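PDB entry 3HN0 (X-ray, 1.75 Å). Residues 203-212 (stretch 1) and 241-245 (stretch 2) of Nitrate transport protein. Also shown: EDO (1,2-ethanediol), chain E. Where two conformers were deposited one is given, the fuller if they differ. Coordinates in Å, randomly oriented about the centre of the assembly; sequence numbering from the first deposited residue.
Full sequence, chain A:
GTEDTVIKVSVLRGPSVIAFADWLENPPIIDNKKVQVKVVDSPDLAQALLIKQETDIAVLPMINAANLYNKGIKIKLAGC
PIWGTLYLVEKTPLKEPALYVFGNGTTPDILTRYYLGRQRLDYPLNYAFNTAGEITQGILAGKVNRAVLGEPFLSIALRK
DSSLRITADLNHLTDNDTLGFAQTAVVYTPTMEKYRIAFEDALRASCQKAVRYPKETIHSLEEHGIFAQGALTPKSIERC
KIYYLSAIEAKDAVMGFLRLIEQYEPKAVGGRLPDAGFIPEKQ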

ATOM      1  N   LEU A 203     -13.441  17.389   0.684  1.00 11.30           N
ATOM      2  CA  LEU A 203     -13.503  15.953   0.866  1.00 10.82           C
ATOM      3  C   LEU A 203     -12.351  15.462   1.720  1.00 12.69           C
ATOM      4  O   LEU A 203     -12.519  14.564   2.524  1.00 13.28           O
ATOM      5  CB  LEU A 203     -13.515  15.237  -0.492  1.00 11.12           C
ATOM      6  CG  LEU A 203     -13.697  13.731  -0.420  1.00  9.20           C
ATOM      7  CD1 LEU A 203     -14.856  13.329   0.455  1.00 12.06           C
ATOM      8  CD2 LEU A 203     -13.893  13.196  -1.888  1.00 13.01           C
ATOM      9  N   ARG A 204     -11.173  16.043   1.535  1.00 11.47           N
ATOM     10  CA  ARG A 204     -10.048  15.744   2.427  1.00 13.43           C
ATOM     11  C   ARG A 204     -10.413  16.012   3.877  1.00 14.88           C
ATOM     12  O   ARG A 204     -10.102  15.222   4.741  1.00 12.87           O
ATOM     13  CB  ARG A 204      -8.818  16.541   2.056  1.00 11.94           C
ATOM     14  CG  ARG A 204      -8.149  16.079   0.822  1.00 13.69           C
ATOM     15  CD  ARG A 204      -6.800  16.872   0.524  1.00 18.84           C
ATOM     16  NE  ARG A 204      -6.403  16.534  -0.837  1.00 17.19           N
ATOM     17  CZ  ARG A 204      -6.637  17.250  -1.916  1.00 16.58           C
ATOM     18  NH1 ARG A 204      -7.058  18.508  -1.855  1.00 15.89           N
ATOM     19  NH2 ARG A 204      -6.334  16.746  -3.091  1.00 16.31           N
ATOM     20  N   ALA A 205     -11.088  17.123   4.152  1.00 13.88           N
ATOM     21  CA  ALA A 205     -11.485  17.439   5.494  1.00 12.26           C
ATOM     22  C   ALA A 205     -12.474  16.432   6.054  1.00  9.85           C
ATOM     23  O   ALA A 205     -12.362  15.977   7.216  1.00 11.96           O
ATOM     24  CB  ALA A 205     -12.079  18.856   5.537  1.00 12.43           C
ATOM     25  N   SER A 206     -13.447  16.047   5.216  1.00 11.24           N
ATOM     26  CA  SER A 206     -14.469  15.074   5.628  1.00 10.85           C
ATOM     27  C   SER A 206     -13.836  13.708   5.901  1.00 11.85           C
ATOM     28  O   SER A 206     -14.195  13.001   6.901  1.00 12.57           O
ATOM     29  CB  SER A 206     -15.583  15.005   4.595  1.00 13.22           C
ATOM     30  OG  SER A 206     -16.649  14.158   5.022  1.00 12.68           O
ATOM     31  N   CYS A 207     -12.863  13.348   5.065  1.00 13.18           N
ATOM     32  CA  CYS A 207     -12.167  12.046   5.221  1.00 12.09           C
ATOM     33  C   CYS A 207     -11.357  12.074   6.525  1.00 14.91           C
ATOM     34  O   CYS A 207     -11.345  11.092   7.251  1.00 14.92           O
ATOM     35  CB  CYS A 207     -11.221  11.751   4.048  1.00 12.10           C
ATOM     36  SG  CYS A 207     -12.107  11.260   2.563  1.00 14.24           S
ATOM     37  N   GLN A 208     -10.667  13.188   6.793  1.00 14.42           N
ATOM     38  CA  GLN A 208      -9.857  13.352   7.998  0.70 14.73           C
ATOM     39  C   GLN A 208     -10.716  13.242   9.255  1.00 13.07           C
ATOM     40  O   GLN A 208     -10.334  12.610  10.256  1.00 12.04           O
ATOM     41  CB  GLN A 208      -9.117  14.697   7.957  0.70 17.35           C
ATOM     42  CG  GLN A 208      -8.227  14.945   9.140  0.70 24.57           C
ATOM     43  CD  GLN A 208      -7.218  16.075   8.878  0.70 30.48           C
ATOM     44  OE1 GLN A 208      -7.358  17.168   9.404  0.70 32.68           O
ATOM     45  NE2 GLN A 208      -6.235  15.813   8.020  0.70 23.00           N
ATOM     46  N   LYS A 209     -11.881  13.845   9.194  1.00 11.82           N
ATOM     47  CA  LYS A 209     -12.788  13.827  10.300  1.00 12.77           C
ATOM     48  C   LYS A 209     -13.271  12.414  10.597  1.00 13.61           C
ATOM     49  O   LYS A 209     -13.383  12.077  11.746  1.00 13.46           O
ATOM     50  CB  LYS A 209     -13.977  14.751  10.075  1.00 12.10           C
ATOM     51  CG  LYS A 209     -14.787  14.921  11.355  1.00 13.59           C
ATOM     52  CD  LYS A 209     -15.882  15.965  11.199  1.00 16.52           C
ATOM     53  CE  LYS A 209     -16.668  16.251  12.474  1.00 26.62           C
ATOM     54  NZ  LYS A 209     -17.630  17.416  12.256  1.00 25.34           N
ATOM     55  N   ALA A 210     -13.614  11.630   9.566  1.00  9.50           N
ATOM     56  CA  ALA A 210     -13.982  10.236   9.758  1.00 11.33           C
ATOM     57  C   ALA A 210     -12.894   9.489  10.501  1.00 11.41           C
ATOM     58  O   ALA A 210     -13.207   8.727  11.414  1.00 13.82           O
ATOM     59  CB  ALA A 210     -14.319   9.538   8.385  1.00 11.39           C
ATOM     60  N   VAL A 211     -11.640   9.689  10.103  1.00 11.63           N
ATOM     61  CA  VAL A 211     -10.478   8.955  10.690  1.00 12.24           C
ATOM     62  C   VAL A 211     -10.123   9.411  12.108  1.00 14.86           C
ATOM     63  O   VAL A 211      -9.794   8.594  12.996  1.00 13.46           O
ATOM     64  CB  VAL A 211      -9.257   9.089   9.761  1.00 15.05           C
ATOM     65  CG1 VAL A 211      -7.994   8.671  10.470  1.00 22.63           C
ATOM     66  CG2 VAL A 211      -9.556   8.241   8.459  1.00 16.49           C
ATOM     67  N   ARG A 212     -10.210  10.713  12.335  1.00 13.23           N
ATOM     68  CA  ARG A 212      -9.856  11.302  13.594  1.00 14.68           C
ATOM     69  C   ARG A 212     -10.951  11.270  14.636  1.00 14.50           C
ATOM     70  O   ARG A 212     -10.626  11.131  15.819  1.00 14.24           O
ATOM     71  CB  ARG A 212      -9.341  12.731  13.421  1.00 14.77           C
ATOM     72  CG  ARG A 212      -8.037  12.780  12.682  1.00 28.23           C
ATOM     73  CD  ARG A 212      -7.404  14.193  12.599  1.00 40.89           C
ATOM     74  NE  ARG A 212      -6.159  14.161  11.810  1.00 47.02           N
ATOM     75  CZ  ARG A 212      -5.279  15.159  11.708  1.00 54.34           C
ATOM     76  NH1 ARG A 212      -5.478  16.323  12.332  1.00 49.40           N
ATOM     77  NH2 ARG A 212      -4.191  14.991  10.964  1.00 51.68           N
TER
HETATM   78  C1  EDO E   5      -7.289  14.256   4.583  0.70 18.57           C
HETATM   79  O1  EDO E   5      -6.030  14.458   3.946  0.70 27.05           O
HETATM   80  C2  EDO E   5      -7.833  12.853   4.382  0.70 29.23           C
HETATM   81  O2  EDO E   5      -8.031  12.533   3.005  0.70 21.39           O
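Stretch 2 241-245: KIYYL

Stretch 2 is a short extended segment that runs back along the helix of stretch 1. Residues 203-212 are helical throughout, and the helix begins earlier in the chain. Its backbone is held by regular i to i+4 hydrogen bonds, from Cys207 N to Leu203 O at 2.8 Å through to Arg212 N to Gln208 O, also at 2.8 Å. Lys241 is the first residue to leave helical geometry after another helix, and its phi is positive (54°). Residues 242-245 then form a strand that continues later in the chain.

The strand runs nearly antiparallel to the helix. The angle between their N-to-C directions is 160°, with a signed crossing angle of -160°, and the axes approach to 7.3 Å. In register, Cys207 CA lies 5.6 Å from Tyr243 CA, and Arg204 CA lies 5.7 Å from Tyr244 CA. Ile242 therefore sits toward the C-terminal part of the helix segment, and Tyr244 toward its N-terminal part.

The alternation of the strand sets the pattern of contact. The CA-to-CB bonds of Ile242 and Tyr244 point toward the helix, while those of Tyr243 and Leu245 point away. On the helix, Leu203, Cys207, Ala210 and Val211 point their CB atoms toward the strand. Steps of four and three residues bring Leu203, Cys207 and Ala210 to the same side of the helix, and Val211, next to Ala210, joins them.

Ile242 is the first bump. Its CG2 fits among Cys207, Ala210 and Val211. Ile242 CG2 lies 3.8 Å from Cys207 CB and 4.3 Å from Ala210 CB. The side chain of Ala210 is a single methyl, and Ile242 CG2 is received beside it. Val211 closes in from the next position: Val211 CG2 is 4.0 Å from Ile242 CB and 3.3 Å from Ile242 O, so it also packs on the strand backbone. The far end of the Ile242 side chain leads away from the helix.

Tyr244 is the second and larger bump, with 100 Å² covered by the helix. Its chi1 is t (-179°). Leu203 CD2 meets the ring obliquely, 3.5 Å from Tyr244 CD1. Arg204 starts out sideways, but its end comes nearer, and Arg204 NH2 lies at the ring edge, 4.1 Å from Tyr244 CE2. Tyr244 OH is hydrogen-bonded elsewhere in the structure.

Cys207 fills the space between the two bumps. Cys207 CB touches Ile242, as above, and is 4.3 Å from Tyr243 CA. Cys207 SG is 4.0 Å from Tyr244 CB.

No hydrogen bond joins the stretches directly, and the fit is mainly apolar. A 1,2-ethanediol, probably from the crystallisation liquor, occupies a further gap beside the strand. Tyr244 N donates a nearly straight hydrogen bond to EDO O2 (2.8 Å, 176°). The same EDO O2 lies 3.4 Å from Cys207 CB, while EDO C1 is 3.0 Å from Arg204 O. The small molecule thus touches both backbones. The two stretches together bury 374 Å², summed over both sides.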

ATOM      1  N   LYS A 241     -10.161   2.281   5.670  1.00 12.90           N
ATOM      2  CA  LYS A 241      -8.956   2.951   5.119  1.00 12.96           C
ATOM      3  C   LYS A 241      -9.370   4.213   4.316  1.00 13.73           C
ATOM      4  O   LYS A 241      -9.105   4.346   3.105  1.00 15.07           O
ATOM      5  CB  LYS A 241      -8.135   2.000   4.222  1.00 13.44           C
ATOM      6  CG  LYS A 241      -7.604   0.715   4.947  1.00 18.55           C
ATOM      7  CD  LYS A 241      -6.640   1.065   6.083  1.00 33.79           C
ATOM      8  CE  LYS A 241      -6.073  -0.185   6.806  1.00 42.38           C
ATOM      9  NZ  LYS A 241      -6.942  -0.601   7.941  1.00 44.11           N
ATOM     10  N   ILE A 242      -9.968   5.141   5.043  1.00 11.56           N
ATOM     11  CA  ILE A 242     -10.554   6.353   4.493  0.50 11.20           C
ATOM     12  C   ILE A 242      -9.445   7.405   4.323  1.00 12.97           C
ATOM     13  O   ILE A 242      -8.785   7.791   5.289  1.00 12.54           O
ATOM     14  CB  ILE A 242     -11.732   6.870   5.386  0.50  9.56           C
ATOM     15  CG1 ILE A 242     -12.835   5.796   5.516  0.50 14.67           C
ATOM     16  CG2 ILE A 242     -12.296   8.214   4.887  0.50 10.78           C
ATOM     17  CD1 ILE A 242     -13.663   5.515   4.210  0.50 12.00           C
ATOM     18  N   TYR A 243      -9.286   7.884   3.090  1.00 12.87           N
ATOM     19  CA  TYR A 243      -8.299   8.902   2.746  1.00 12.74           C
ATOM     20  C   TYR A 243      -8.482   9.284   1.294  1.00 12.44           C
ATOM     21  O   TYR A 243      -8.572   8.402   0.432  1.00 14.19           O
ATOM     22  CB  TYR A 243      -6.897   8.356   2.920  1.00 12.94           C
ATOM     23  CG  TYR A 243      -5.788   9.368   2.725  1.00 14.70           C
ATOM     24  CD1 TYR A 243      -5.464  10.266   3.731  1.00 20.90           C
ATOM     25  CD2 TYR A 243      -5.026   9.417   1.549  1.00 15.15           C
ATOM     26  CE1 TYR A 243      -4.419  11.177   3.586  1.00 24.38           C
ATOM     27  CE2 TYR A 243      -3.972  10.329   1.410  1.00 16.95           C
ATOM     28  CZ  TYR A 243      -3.674  11.203   2.434  1.00 18.85           C
ATOM     29  OH  TYR A 243      -2.643  12.131   2.295  1.00 20.73           O
ATOM     30  N   TYR A 244      -8.507  10.573   1.004  1.00 10.70           N
ATOM     31  CA  TYR A 244      -8.716  10.984  -0.371  1.00 12.33           C
ATOM     32  C   TYR A 244      -7.375  11.194  -1.090  1.00 13.15           C
ATOM     33  O   TYR A 244      -6.528  11.984  -0.648  1.00 13.03           O
ATOM     34  CB  TYR A 244      -9.597  12.245  -0.455  1.00  9.41           C
ATOM     35  CG  TYR A 244      -9.810  12.628  -1.884  1.00  8.98           C
ATOM     36  CD1 TYR A 244     -10.703  11.945  -2.659  1.00 11.14           C
ATOM     37  CD2 TYR A 244      -9.054  13.627  -2.469  1.00 10.27           C
ATOM     38  CE1 TYR A 244     -10.871  12.264  -3.987  1.00 12.21           C
ATOM     39  CE2 TYR A 244      -9.264  13.992  -3.778  1.00 11.15           C
ATOM     40  CZ  TYR A 244     -10.130  13.290  -4.538  1.00 11.42           C
ATOM     41  OH  TYR A 244     -10.358  13.606  -5.861  1.00 12.33           O
ATOM     42  N   LEU A 245      -7.197  10.492  -2.206  1.00 11.70           N
ATOM     43  CA  LEU A 245      -6.148  10.786  -3.160  1.00 12.10           C
ATOM     44  C   LEU A 245      -6.741  11.163  -4.495  1.00 12.93           C
ATOM     45  O   LEU A 245      -7.647  10.460  -5.036  1.00 12.87           O
ATOM     46  CB  LEU A 245      -5.233   9.568  -3.386  1.00 12.58           C
ATOM     47  CG  LEU A 245      -4.261   9.221  -2.294  1.00 22.96           C
ATOM     48  CD1 LEU A 245      -3.556   7.920  -2.749  1.00 22.26           C
ATOM     49  CD2 LEU A 245      -3.233  10.334  -2.077  1.00 20.44           C
TER